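PDB 4DBD: orotidine 5'-phosphate decarboxylase from Sulfolobus solfataricus, which probably catalyses the decarboxylation of orotidine 5'-monophosphate to uridine 5'-monophosphate, the last step of de novo UMP biosynthesis. Local coordinates for residues A9-P13 against P34-L39. Residues are numbered along the deposited sequence.
Sequences AMDKP and PLVLDL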
loop_
_atom_site.group_PDB
_atom_site.type_symbol
_atom_site.label_atom_id
_atom_site.label_comp_id
_atom_site.label_asym_id
_atom_site.label_seq_id
_atom_site.Cartn_x
_atom_site.Cartn_y
_atom_site.Cartn_z
ATOM N N ALA A 9 9.821 -7.762 11.966
ATOM C CA ALA A 9 9.444 -6.769 10.970
ATOM C C ALA A 9 10.713 -6.085 10.525
ATOM O O ALA A 9 11.196 -5.154 11.183
ATOM C CB ALA A 9 8.447 -5.759 11.536
ATOM N N MET A 10 11.290 -6.573 9.433
ATOM C CA MET A 10 12.546 -6.006 8.972
ATOM C C MET A 10 12.295 -4.790 8.104
ATOM O O MET A 10 12.235 -4.886 6.878
ATOM C CB MET A 10 13.398 -7.047 8.244
ATOM C CG MET A 10 14.803 -6.558 7.977
ATOM S SD MET A 10 15.985 -7.906 7.786
ATOM C CE MET A 10 15.327 -8.704 6.319
ATOM N N ASP A 11 12.146 -3.646 8.759
ATOM C CA ASP A 11 11.910 -2.379 8.082
ATOM C C ASP A 11 13.193 -1.545 8.051
ATOM O O ASP A 11 13.223 -0.443 7.498
ATOM C CB ASP A 11 10.787 -1.619 8.795
ATOM C CG ASP A 11 9.460 -2.340 8.714
ATOM O OD1 ASP A 11 9.091 -2.791 7.600
ATOM O OD2 ASP A 11 8.786 -2.461 9.763
ATOM N N LYS A 12 14.244 -2.080 8.668
ATOM C CA LYS A 12 15.604 -1.584 8.491
ATOM C C LYS A 12 16.492 -2.787 8.227
ATOM O O LYS A 12 16.230 -3.875 8.747
ATOM C CB LYS A 12 16.095 -0.870 9.749
ATOM C CG LYS A 12 15.691 0.585 9.866
ATOM C CD LYS A 12 16.371 1.181 11.089
ATOM C CE LYS A 12 16.139 2.674 11.218
ATOM N NZ LYS A 12 16.780 3.166 12.473
ATOM N N PRO A 13 17.553 -2.598 7.426
ATOM C CA PRO A 13 18.487 -3.677 7.095
ATOM C C PRO A 13 19.147 -4.313 8.320
ATOM O O PRO A 13 19.606 -3.599 9.217
ATOM C CB PRO A 13 19.547 -2.961 6.250
ATOM C CG PRO A 13 18.811 -1.818 5.623
ATOM C CD PRO A 13 17.846 -1.361 6.680
ATOM N N PRO A 34 9.963 -0.107 3.360
ATOM C CA PRO A 34 11.158 0.646 3.762
ATOM C C PRO A 34 12.453 -0.102 3.449
ATOM O O PRO A 34 13.447 0.531 3.053
ATOM C CB PRO A 34 10.985 0.782 5.269
ATOM C CG PRO A 34 9.475 0.775 5.463
ATOM C CD PRO A 34 8.981 -0.224 4.458
ATOM N N LEU A 35 12.449 -1.422 3.627
ATOM C CA LEU A 35 13.644 -2.227 3.368
ATOM C C LEU A 35 13.927 -2.302 1.885
ATOM O O LEU A 35 15.054 -2.045 1.437
ATOM C CB LEU A 35 13.477 -3.643 3.922
ATOM C CG LEU A 35 14.672 -4.578 3.709
ATOM C CD1 LEU A 35 15.819 -4.155 4.603
ATOM C CD2 LEU A 35 14.309 -6.020 3.990
ATOM N N VAL A 36 12.903 -2.657 1.115
ATOM C CA VAL A 36 13.065 -2.790 -0.327
ATOM C C VAL A 36 13.526 -1.475 -0.966
ATOM O O VAL A 36 14.335 -1.486 -1.883
ATOM C CB VAL A 36 11.779 -3.314 -0.981
ATOM C CG1 VAL A 36 11.920 -3.357 -2.498
ATOM C CG2 VAL A 36 11.446 -4.702 -0.440
ATOM N N LEU A 37 13.044 -0.341 -0.464
ATOM C CA LEU A 37 13.518 0.954 -0.966
ATOM C C LEU A 37 14.926 1.338 -0.455
ATOM O O LEU A 37 15.637 2.108 -1.102
ATOM C CB LEU A 37 12.515 2.070 -0.654
ATOM C CG LEU A 37 11.094 1.878 -1.190
ATOM C CD1 LEU A 37 10.194 2.996 -0.704
ATOM C CD2 LEU A 37 11.062 1.800 -2.720
ATOM N N ASP A 38 15.321 0.821 0.704
ATOM C CA ASP A 38 16.655 1.106 1.237
ATOM C C ASP A 38 17.698 0.266 0.503
ATOM O O ASP A 38 18.614 0.807 -0.119
ATOM C CB ASP A 38 16.722 0.833 2.744
ATOM C CG ASP A 38 16.174 1.982 3.582
ATOM O OD1 ASP A 38 16.223 3.146 3.115
ATOM O OD2 ASP A 38 15.702 1.720 4.718
ATOM N N LEU A 39 17.545 -1.054 0.561
ATOM C CA LEU A 39 18.506 -1.975 -0.041
ATOM C C LEU A 39 18.334 -2.087 -1.545
ATOM O O LEU A 39 19.286 -2.402 -2.270
ATOM C CB LEU A 39 18.353 -3.376 0.559
ATOM C CG LEU A 39 18.626 -3.550 2.047
ATOM C CD1 LEU A 39 18.633 -5.033 2.386
ATOM C CD2 LEU A 39 19.954 -2.903 2.425
#
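Apolar packing holds the end of strand 6-10 and the loop after it against helix 33-39, and no hydrogen bond joins the two segments. Leu-35 is the centrepiece: its branched side chain reaches two partners at once, CD2 lying 3.7 Å from Met-10 CE and CD1 3.9 Å from Pro-13 CG. The long, flexible Met-10 can bend along this leucine and also touch Leu-47 of helix 41-48. Pro-13 N, 3.7 Å from Leu-35 CD1, puts no N-H against the leucine, and its apolar ring suits Leu-39 too (CG to Leu-39 CD2, 3.6 Å).

Backbone carbonyls make the closest approaches. Met-10 O, 3.4 Å from Leu-35 CB, is buried without a polar partner; Asp-11 O is equally near CB of Pro-34, whose apolar ring suits the helix's first turn. An inverse gamma turn centred on Met-10, with a weak hydrogen bond from Asp-11 N to Ala-9 O (3.0 Å), bends the chain as the strand ends.

Charged groups look elsewhere: Lys-12 NZ is hydrogen-bonded to Asn-192 OD1, and Asp-38 forms a salt bridge with Arg-75 of the second subunit. Asp-11, predicted to bind substrate, lies near Lys-30 and a sulfate, probably from the crystallisation liquor. Such packing beside the C-terminal strand ends, where TIM barrels carry their active sites, borders the predicted substrate pocket.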